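Local coordinates for tryptophanyl-tRNA synthetase (Aeropyrum pernix, PDB 3A04), which catalyses the ATP-dependent attachment of L-tryptophan to tRNA(Trp), releasing AMP and diphosphate, at residues G120-E123 against A124-A128; A359-I362 against A363-V367; T152-G155 against T156-R160; R347-A350 against E351-R355. All blocks are in the same frame, centred on the assembly; numbering follows the deposited sequence.

Contact 1 of 4, residues G120-E123 against A124-A128; sequences GREE and AVRIA
The N-terminal turn of helix 121-139, in the class I synthetase catalytic domain, starts with Gly120 at the N-cap, where its carbonyl takes the amide hydrogen of Ala124. Ala124 N lies 2.9 Å from Gly120 O with an N-H...O angle of 169°, a nearly straight bond. Three more i to i+4 bonds follow in step: Val125 N to Arg121 O, Arg126 N to Glu122 O and Ile127 N to Glu123 O. The buried methyl of Ala124 packs on the same carbonyl, its CB 3.4 Å from Gly120 O, and it also touches Pro79 of the 'HIGH' region. Arg121 leads away from the helix start to a salt bridge with Asp110 and a hydrogen bond with Phe372 O.

Glu123 runs extended, with CG anti to the backbone N (chi1 169°), which lays it alongside Ile127 with both chains heading the same way. The closest touch is Glu123 CG to Ile127 CD1 at 3.4 Å, with Glu123 OE2 also near that methyl. Glu122 and Arg126 bear opposite charges that stop short of a salt bridge, OE2 of Glu122 standing 4.5 Å from NH1 of Arg126. A water spans that gap, though Arg126 has two deposited conformers and the bridge is therefore tentative; in the modelled one the water oxygen lies in the guanidinium plane, 2.9 Å from Arg126 NH1.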
loop_
_atom_site.group_PDB
_atom_site.type_symbol
_atom_site.label_atom_id
_atom_site.label_comp_id
_atom_site.label_asym_id
_atom_site.label_seq_id
_atom_site.Cartn_x
_atom_site.Cartn_y
_atom_site.Cartn_z
ATOM N N GLY A 120 -9.134 3.558 16.236
ATOM C CA GLY A 120 -9.212 4.944 15.714
ATOM C C GLY A 120 -7.908 5.692 15.541
ATOM O O GLY A 120 -6.914 5.457 16.268
ATOM N N ARG A 121 -7.898 6.659 14.608
ATOM C CA ARG A 121 -6.684 7.414 14.292
ATOM C C ARG A 121 -6.232 8.195 15.491
ATOM O O ARG A 121 -5.058 8.168 15.870
ATOM C CB ARG A 121 -6.870 8.341 13.055
ATOM C CG ARG A 121 -7.387 7.560 11.857
ATOM C CD ARG A 121 -6.249 6.629 11.225
ATOM N NE ARG A 121 -5.148 7.473 10.734
ATOM C CZ ARG A 121 -3.868 7.142 10.771
ATOM N NH1 ARG A 121 -3.450 6.017 11.422
ATOM N NH2 ARG A 121 -2.990 7.968 10.259
ATOM N N GLU A 122 -7.144 8.942 16.097
ATOM C CA GLU A 122 -6.711 9.851 17.173
ATOM C C GLU A 122 -6.137 9.019 18.366
ATOM O O GLU A 122 -5.068 9.382 18.918
ATOM C CB GLU A 122 -7.875 10.698 17.708
ATOM C CG GLU A 122 -7.409 11.682 18.758
ATOM C CD GLU A 122 -8.512 12.640 19.235
ATOM O OE1 GLU A 122 -9.636 12.634 18.643
ATOM O OE2 GLU A 122 -8.231 13.414 20.193
ATOM N N GLU A 123 -6.821 7.926 18.677
ATOM C CA GLU A 123 -6.445 7.076 19.808
ATOM C C GLU A 123 -5.096 6.326 19.542
ATOM O O GLU A 123 -4.187 6.356 20.394
ATOM C CB GLU A 123 -7.573 6.084 20.151
ATOM C CG GLU A 123 -7.173 4.964 21.168
ATOM C CD GLU A 123 -8.100 3.753 21.162
ATOM O OE1 GLU A 123 -9.251 3.881 20.645
ATOM O OE2 GLU A 123 -7.695 2.662 21.665
ATOM N N ALA A 124 -4.936 5.733 18.351
ATOM C CA ALA A 124 -3.644 5.097 17.994
ATOM C C ALA A 124 -2.505 6.020 18.181
ATOM O O ALA A 124 -1.478 5.588 18.703
ATOM C CB ALA A 124 -3.626 4.528 16.526
ATOM N N VAL A 125 -2.662 7.289 17.757
ATOM C CA VAL A 125 -1.579 8.257 17.813
ATOM C C VAL A 125 -1.262 8.634 19.255
ATOM O O VAL A 125 -0.066 8.737 19.662
ATOM C CB VAL A 125 -1.868 9.583 16.976
ATOM C CG1 VAL A 125 -0.926 10.742 17.379
ATOM C CG2 VAL A 125 -1.779 9.313 15.436
ATOM N N ARG A 126 -2.318 8.877 20.028
ATOM C CA ARG A 126 -2.193 9.192 21.440
ATOM C C ARG A 126 -1.406 8.107 22.147
ATOM O O ARG A 126 -0.343 8.358 22.721
ATOM C CB ARG A 126 -3.446 9.590 22.095
ATOM C CG ARG A 126 -3.310 9.996 23.551
ATOM C CD ARG A 126 -4.633 10.230 24.192
ATOM N NE ARG A 126 -5.474 9.058 24.165
ATOM C CZ ARG A 126 -6.553 8.938 23.415
ATOM N NH1 ARG A 126 -6.934 9.918 22.622
ATOM N NH2 ARG A 126 -7.243 7.831 23.440
ATOM N N ILE A 127 -1.936 6.891 22.085
ATOM C CA ILE A 127 -1.321 5.719 22.732
ATOM C C ILE A 127 0.111 5.562 22.269
ATOM O O ILE A 127 1.039 5.336 23.060
ATOM C CB ILE A 127 -2.198 4.464 22.417
ATOM C CG1 ILE A 127 -3.603 4.645 23.053
ATOM C CG2 ILE A 127 -1.481 3.187 22.832
ATOM C CD1 ILE A 127 -4.504 3.509 22.671
ATOM N N ALA A 128 0.362 5.742 20.959
ATOM C CA ALA A 128 1.748 5.567 20.497
ATOM C C ALA A 128 2.663 6.548 21.161
ATOM O O ALA A 128 3.779 6.214 21.598
ATOM C CB ALA A 128 1.826 5.805 18.878
HETATM O O HOH W 1 -6.413 12.540 21.618
#

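Contact 2 of 4, residues A359-I362 against A363-V367; sequences AKTI and AWKLV
Ala363 N gives its hydrogen to Ala359 O at 2.8 Å, the first of four backbone bonds that satisfy successive amides near the C-terminal end of helix 334-364. The bond is bent, with an N-H...O angle of 137°. Trp364 N reaches Lys360 O at 3.3 Å in a second i to i+4 bond, longer but straighter. The pattern then shortens to i to i+3: Lys365 N meets Ile362 O at 3.0 Å, its nitrogen 53° out of the carbonyl plane and hence off the lone pairs, and Leu366 N likewise bonds Ala363 O. The spacing changes once, between Trp364 N and Lys365 N.

Carbon atoms also crowd Ile362 O. Leu366 CG comes within 3.2 Å of Ile362 O, brought there because it lies beside its own backbone N and anti to the carbonyl carbon (chi1 -48°). From this position Leu366 CD2 meets Ile362 CG2 at 4.0 Å, the two side chains crossing at a slant. With an alanine in place of Leu366, Ile362 CG2 would probably lose the methyl contact with CD2, opening a gap beside Pro143 and Phe148. The indole of Trp364 brings CD1 to 3.5 Å from Lys360 O, while its NE1 is satisfied by Glu130.

Glu130 belongs to helix 121-139, whose Val129 and Ile133 also receive Ala363; Leu366 and Val367 lie on Phe148 of strand 147-150, so this chain segment bridges that helix and the sheet.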
loop_
_atom_site.group_PDB
_atom_site.type_symbol
_atom_site.label_atom_id
_atom_site.label_comp_id
_atom_site.label_asym_id
_atom_site.label_seq_id
_atom_site.Cartn_x
_atom_site.Cartn_y
_atom_site.Cartn_z
ATOM N N ALA A 359 9.011 12.630 30.050
ATOM C CA ALA A 359 9.075 11.876 28.781
ATOM C C ALA A 359 7.858 12.136 27.879
ATOM O O ALA A 359 8.043 12.181 26.687
ATOM C CB ALA A 359 9.218 10.346 29.051
ATOM N N LYS A 360 6.634 12.211 28.395
ATOM C CA LYS A 360 5.452 12.414 27.527
ATOM C C LYS A 360 5.520 13.739 26.736
ATOM O O LYS A 360 5.296 13.787 25.524
ATOM C CB LYS A 360 4.146 12.411 28.319
ATOM C CG LYS A 360 3.732 11.109 28.934
ATOM C CD LYS A 360 2.369 11.214 29.585
ATOM C CE LYS A 360 2.033 9.941 30.306
ATOM N NZ LYS A 360 0.631 9.950 30.892
ATOM N N THR A 361 5.893 14.799 27.431
ATOM C CA THR A 361 6.184 16.117 26.815
ATOM C C THR A 361 7.230 16.048 25.693
ATOM O O THR A 361 7.011 16.525 24.541
ATOM C CB THR A 361 6.624 17.033 27.961
ATOM O OG1 THR A 361 5.494 17.126 28.847
ATOM C CG2 THR A 361 7.108 18.464 27.466
ATOM N N ILE A 362 8.353 15.410 26.010
ATOM C CA ILE A 362 9.409 15.217 25.042
ATOM C C ILE A 362 8.861 14.386 23.855
ATOM O O ILE A 362 9.203 14.683 22.699
ATOM C CB ILE A 362 10.554 14.443 25.698
ATOM C CG1 ILE A 362 11.345 15.366 26.637
ATOM C CG2 ILE A 362 11.499 13.856 24.670
ATOM C CD1 ILE A 362 12.369 14.547 27.528
ATOM N N ALA A 363 8.009 13.394 24.147
ATOM C CA ALA A 363 7.584 12.449 23.116
ATOM C C ALA A 363 6.829 13.155 21.973
ATOM O O ALA A 363 7.108 12.891 20.798
ATOM C CB ALA A 363 6.746 11.316 23.716
ATOM N N TRP A 364 5.890 14.050 22.313
ATOM C CA TRP A 364 5.128 14.755 21.276
ATOM C C TRP A 364 6.011 15.563 20.341
ATOM O O TRP A 364 5.588 15.867 19.252
ATOM C CB TRP A 364 4.002 15.645 21.819
ATOM C CG TRP A 364 2.815 14.884 22.313
ATOM C CD1 TRP A 364 2.528 14.625 23.611
ATOM C CD2 TRP A 364 1.754 14.274 21.532
ATOM N NE1 TRP A 364 1.361 13.912 23.707
ATOM C CE2 TRP A 364 0.852 13.704 22.449
ATOM C CE3 TRP A 364 1.460 14.198 20.146
ATOM C CZ2 TRP A 364 -0.299 13.008 22.055
ATOM C CZ3 TRP A 364 0.292 13.481 19.746
ATOM C CH2 TRP A 364 -0.558 12.909 20.697
ATOM N N LYS A 365 7.251 15.855 20.746
ATOM C CA LYS A 365 8.205 16.535 19.875
ATOM C C LYS A 365 9.123 15.615 19.068
ATOM O O LYS A 365 9.867 16.069 18.218
ATOM C CB LYS A 365 9.048 17.473 20.730
ATOM C CG LYS A 365 8.225 18.393 21.611
ATOM C CD LYS A 365 9.123 19.541 22.155
ATOM C CE LYS A 365 8.517 20.224 23.402
ATOM N NZ LYS A 365 9.518 20.440 24.512
ATOM N N LEU A 366 9.087 14.311 19.307
ATOM C CA LEU A 366 9.971 13.386 18.586
ATOM C C LEU A 366 9.339 12.804 17.301
ATOM O O LEU A 366 9.995 12.042 16.540
ATOM C CB LEU A 366 10.392 12.229 19.489
ATOM C CG LEU A 366 10.902 12.624 20.876
ATOM C CD1 LEU A 366 11.266 11.319 21.604
ATOM C CD2 LEU A 366 12.108 13.550 20.747
ATOM N N VAL A 367 8.084 13.147 17.059
ATOM C CA VAL A 367 7.368 12.610 15.902
ATOM C C VAL A 367 6.470 13.644 15.259
ATOM O O VAL A 367 6.100 14.610 15.901
ATOM C CB VAL A 367 6.524 11.400 16.264
ATOM C CG1 VAL A 367 7.436 10.218 16.599
ATOM C CG2 VAL A 367 5.569 11.712 17.407
#

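Contact 3 of 4, residues T152-G155 against T156-R160; sequences TNRG and TPYFR
The ring of Tyr158 carries the alkyl part of Arg154 over one face and has Gly155 O at its edge, near the ring plane; His198 meets the ring edge-to-face. Arg154 CG stands 3.8 Å from the Tyr158 ring centroid and 20° off its normal, a CH-pi contact, and Arg154 CB approaches Tyr158 CD2 at 3.5 Å. The bend of Arg154 at chi2 (50°) steers the guanidinium past the ring, to a salt bridge with Glu147 and a cation-pi contact with Tyr149. Tyr158 OH is hydrogen-bonded to Asp195.

These residues form the N-terminal cap of helix 156-165, with Gly155 at the N-cap. Phe159 N bonds Gly155 O at 3.1 Å and 163°, and Tyr158 N adds a weak bond to the same oxygen. At its backbone angles Gly155 has no room for a CB, which would jam against Arg154 O. A leucine replacing Tyr158 would probably leave Asp195 without its hydroxyl partner and Arg154 without a flat face to lie on. Both 152-155 and 156-160 reach the second subunit: Thr152 O accepts a hydrogen bond from Arg160 NE of the second subunit, and Thr156 packs on Gly155 of that subunit.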
loop_
_atom_site.group_PDB
_atom_site.type_symbol
_atom_site.label_atom_id
_atom_site.label_comp_id
_atom_site.label_asym_id
_atom_site.label_seq_id
_atom_site.Cartn_x
_atom_site.Cartn_y
_atom_site.Cartn_z
ATOM N N THR A 152 1.995 5.383 8.774
ATOM C CA THR A 152 1.121 6.141 7.910
ATOM C C THR A 152 1.763 7.505 7.640
ATOM O O THR A 152 1.122 8.375 7.026
ATOM C CB THR A 152 -0.313 6.384 8.462
ATOM O OG1 THR A 152 -0.225 7.137 9.675
ATOM C CG2 THR A 152 -1.127 5.058 8.675
ATOM N N ASN A 153 2.971 7.716 8.096
ATOM C CA ASN A 153 3.567 9.043 7.834
ATOM C C ASN A 153 5.033 8.961 7.505
ATOM O O ASN A 153 5.862 9.730 8.013
ATOM C CB ASN A 153 3.296 10.033 9.020
ATOM C CG ASN A 153 3.420 11.493 8.595
ATOM O OD1 ASN A 153 3.222 11.798 7.424
ATOM N ND2 ASN A 153 3.773 12.395 9.521
ATOM N N ARG A 154 5.434 7.946 6.756
ATOM C CA ARG A 154 6.891 7.663 6.644
ATOM C C ARG A 154 7.492 8.108 5.264
ATOM O O ARG A 154 8.689 8.352 5.141
ATOM C CB ARG A 154 7.143 6.172 6.867
ATOM C CG ARG A 154 8.629 5.713 6.895
ATOM C CD ARG A 154 9.448 6.620 7.873
ATOM N NE ARG A 154 10.688 5.938 8.266
ATOM C CZ ARG A 154 11.686 6.531 8.857
ATOM N NH1 ARG A 154 11.618 7.850 9.141
ATOM N NH2 ARG A 154 12.737 5.818 9.125
ATOM N N GLY A 155 6.642 8.254 4.273
ATOM C CA GLY A 155 7.089 8.943 3.053
ATOM C C GLY A 155 7.177 8.030 1.834
ATOM O O GLY A 155 7.125 6.797 1.907
ATOM N N THR A 156 7.419 8.674 0.687
ATOM C CA THR A 156 7.327 8.004 -0.613
ATOM C C THR A 156 8.187 6.783 -0.813
ATOM O O THR A 156 7.679 5.771 -1.265
ATOM C CB THR A 156 7.497 9.060 -1.779
ATOM O OG1 THR A 156 6.400 9.959 -1.673
ATOM C CG2 THR A 156 7.364 8.334 -3.158
ATOM N N PRO A 157 9.489 6.867 -0.515
ATOM C CA PRO A 157 10.313 5.685 -0.831
ATOM C C PRO A 157 9.895 4.411 -0.031
ATOM O O PRO A 157 9.968 3.248 -0.542
ATOM C CB PRO A 157 11.767 6.133 -0.480
ATOM C CG PRO A 157 11.704 7.589 -0.161
ATOM C CD PRO A 157 10.262 8.014 0.017
ATOM N N TYR A 158 9.431 4.621 1.202
ATOM C CA TYR A 158 9.008 3.504 2.087
ATOM C C TYR A 158 7.762 2.938 1.487
ATOM O O TYR A 158 7.572 1.780 1.361
ATOM C CB TYR A 158 8.612 4.124 3.450
ATOM C CG TYR A 158 7.797 3.288 4.397
ATOM C CD1 TYR A 158 8.425 2.370 5.238
ATOM C CD2 TYR A 158 6.458 3.536 4.590
ATOM C CE1 TYR A 158 7.689 1.648 6.180
ATOM C CE2 TYR A 158 5.726 2.842 5.507
ATOM C CZ TYR A 158 6.338 1.962 6.340
ATOM O OH TYR A 158 5.551 1.309 7.259
ATOM N N PHE A 159 6.850 3.779 1.092
ATOM C CA PHE A 159 5.628 3.241 0.560
ATOM C C PHE A 159 5.848 2.612 -0.832
ATOM O O PHE A 159 5.199 1.676 -1.171
ATOM C CB PHE A 159 4.314 4.169 0.433
ATOM C CG PHE A 159 3.023 3.359 0.307
ATOM C CD1 PHE A 159 2.469 2.704 1.382
ATOM C CD2 PHE A 159 2.350 3.254 -0.898
ATOM C CE1 PHE A 159 1.330 1.976 1.229
ATOM C CE2 PHE A 159 1.192 2.517 -0.992
ATOM C CZ PHE A 159 0.727 1.892 0.061
ATOM N N ARG A 160 6.756 3.147 -1.611
ATOM C CA ARG A 160 7.042 2.498 -2.904
ATOM C C ARG A 160 7.504 1.049 -2.706
ATOM O O ARG A 160 7.187 0.161 -3.505
ATOM C CB ARG A 160 8.128 3.278 -3.635
ATOM C CG ARG A 160 8.302 2.777 -5.094
ATOM C CD ARG A 160 9.339 3.652 -5.854
ATOM N NE ARG A 160 9.070 5.062 -5.809
ATOM C CZ ARG A 160 9.998 5.997 -5.639
ATOM N NH1 ARG A 160 11.265 5.661 -5.482
ATOM N NH2 ARG A 160 9.646 7.267 -5.648
#

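Contact 4 of 4, residues R347-A350 against E351-R355; sequences RFLA and EHQSR
Phe348 and His352, one helical turn apart in helix 334-364, hold their rings nearly parallel, the planes 23° apart. The rings are slid so far that they barely overlap, their centroids 5.7 Å from each other. Nearer the backbone, His352 CB lies over one face of the Phe348 ring, 4.2 Å above its plane and offset toward the rim.

Leu349 and Gln353 run side by side in the same direction, Gln353 NE2 resting 3.9 Å from Leu349 CB. That amide nitrogen is hydrogen-bonded beyond the helix, to the carbonyls of Leu268 and Asp270. Arg347 and Glu351 cross at a slant with their flat groups 64° apart, the contact being Arg347 CG against the carboxylate oxygen Glu351 OE2, at 3.6 Å. Their charged ends stay separate, Arg347 NE being 5.3 Å from Glu351 OE2.

Ser354 places OG in the crowded position between its backbone N and carbonyl carbon (chi1 70°), from where it donates to Glu351 O at 2.7 Å. The Arg355 guanidinium lays a face over the same oxygen, Glu351 O standing 3.6 Å above the centre of the plane, while Arg355 NE bonds Ala138 O. Four i to i+4 backbone bonds, from Glu351 N to Ser354 N, hold the turns together.

His352 NE2 pairs with Asn135 OD1, consistent with NE2 acting as donor, and the Phe348 ring makes a cation-pi contact with Lys88. The wide spacing of Arg347 and Glu351 suggests that any attraction between them is probably weak.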
loop_
_atom_site.group_PDB
_atom_site.type_symbol
_atom_site.label_atom_id
_atom_site.label_comp_id
_atom_site.label_asym_id
_atom_site.label_seq_id
_atom_site.Cartn_x
_atom_site.Cartn_y
_atom_site.Cartn_z
ATOM N N ARG A 347 11.007 -0.151 43.574
ATOM C CA ARG A 347 12.004 0.836 43.240
ATOM C C ARG A 347 12.093 1.111 41.703
ATOM O O ARG A 347 12.215 2.267 41.225
ATOM C CB ARG A 347 13.353 0.337 43.684
ATOM C CG ARG A 347 14.240 1.448 43.681
ATOM C CD ARG A 347 15.200 1.310 44.736
ATOM N NE ARG A 347 14.882 1.791 46.076
ATOM C CZ ARG A 347 15.891 1.963 46.947
ATOM N NH1 ARG A 347 17.128 1.722 46.506
ATOM N NH2 ARG A 347 15.725 2.365 48.209
ATOM N N PHE A 348 12.069 0.041 40.925
ATOM C CA PHE A 348 12.071 0.229 39.456
ATOM C C PHE A 348 10.839 1.076 39.020
ATOM O O PHE A 348 10.974 2.082 38.320
ATOM C CB PHE A 348 12.103 -1.111 38.732
ATOM C CG PHE A 348 11.855 -0.942 37.251
ATOM C CD1 PHE A 348 12.892 -0.482 36.422
ATOM C CD2 PHE A 348 10.602 -1.075 36.740
ATOM C CE1 PHE A 348 12.641 -0.184 35.025
ATOM C CE2 PHE A 348 10.364 -0.806 35.302
ATOM C CZ PHE A 348 11.382 -0.365 34.525
ATOM N N LEU A 349 9.652 0.706 39.453
ATOM C CA LEU A 349 8.455 1.475 39.031
ATOM C C LEU A 349 8.483 2.931 39.444
ATOM O O LEU A 349 8.025 3.822 38.720
ATOM C CB LEU A 349 7.183 0.855 39.547
ATOM C CG LEU A 349 6.951 -0.526 38.940
ATOM C CD1 LEU A 349 5.701 -1.098 39.534
ATOM C CD2 LEU A 349 6.708 -0.387 37.341
ATOM N N ALA A 350 8.999 3.190 40.651
ATOM C CA ALA A 350 9.016 4.553 41.165
ATOM C C ALA A 350 9.979 5.405 40.399
ATOM O O ALA A 350 9.692 6.549 40.111
ATOM C CB ALA A 350 9.403 4.556 42.740
ATOM N N GLU A 351 11.151 4.912 40.092
ATOM C CA GLU A 351 12.086 5.742 39.332
ATOM C C GLU A 351 11.541 5.914 37.889
ATOM O O GLU A 351 11.608 6.991 37.315
ATOM C CB GLU A 351 13.469 5.082 39.263
ATOM C CG GLU A 351 14.069 4.761 40.594
ATOM C CD GLU A 351 15.514 4.311 40.446
ATOM O OE1 GLU A 351 16.210 4.936 39.602
ATOM O OE2 GLU A 351 15.943 3.357 41.154
ATOM N N HIS A 352 10.953 4.837 37.346
ATOM C CA HIS A 352 10.451 4.881 35.965
ATOM C C HIS A 352 9.299 5.889 35.914
ATOM O O HIS A 352 9.275 6.738 35.047
ATOM C CB HIS A 352 9.922 3.504 35.516
ATOM C CG HIS A 352 9.400 3.519 34.112
ATOM N ND1 HIS A 352 10.229 3.434 33.009
ATOM C CD2 HIS A 352 8.142 3.612 33.639
ATOM C CE1 HIS A 352 9.480 3.474 31.901
ATOM N NE2 HIS A 352 8.207 3.575 32.259
ATOM N N GLN A 353 8.338 5.780 36.831
ATOM C CA GLN A 353 7.221 6.699 36.828
ATOM C C GLN A 353 7.575 8.171 37.071
ATOM O O GLN A 353 6.882 9.059 36.552
ATOM C CB GLN A 353 6.124 6.208 37.745
ATOM C CG GLN A 353 5.581 4.874 37.228
ATOM C CD GLN A 353 4.746 4.123 38.190
ATOM O OE1 GLN A 353 4.469 4.583 39.307
ATOM N NE2 GLN A 353 4.339 2.931 37.803
ATOM N N SER A 354 8.668 8.429 37.776
ATOM C CA SER A 354 9.133 9.816 38.002
ATOM C C SER A 354 9.680 10.417 36.751
ATOM O O SER A 354 9.842 11.641 36.640
ATOM C CB SER A 354 10.204 9.875 39.111
ATOM O OG SER A 354 11.446 9.293 38.733
ATOM N N ARG A 355 9.990 9.570 35.784
ATOM C CA ARG A 355 10.539 10.073 34.558
ATOM C C ARG A 355 9.455 10.273 33.457
ATOM O O ARG A 355 9.715 10.927 32.447
ATOM C CB ARG A 355 11.645 9.150 34.085
ATOM C CG ARG A 355 12.959 9.307 34.874
ATOM C CD ARG A 355 14.093 8.627 34.165
ATOM N NE ARG A 355 13.953 7.195 34.299
ATOM C CZ ARG A 355 14.544 6.457 35.239
ATOM N NH1 ARG A 355 15.360 7.026 36.145
ATOM N NH2 ARG A 355 14.322 5.132 35.268
#

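Along the chain the order is contact 1, contact 3, contact 4 and contact 2. Contacts 4 and 2 share the long helix 334-364, their centres 18 Å apart. Contact 1 opens helix 121-139, which lies against that helix: contacts 1 and 2, with centres 14 Å apart, touch through Val125 CG1 and Trp364 CZ3 at 3.8 Å. Contact 3 follows strand 147-150 and reaches contact 1 by a probable hydrogen bond from Arg121 NH2 to Thr152 OG1, at 2.9 Å. Contacts 3 and 4 are the farthest apart, about 36 Å between centres. Helix 334-364 thus packs on helix 121-139 and the chain at its end on strand 147-150, while contact 3 meets the second subunit.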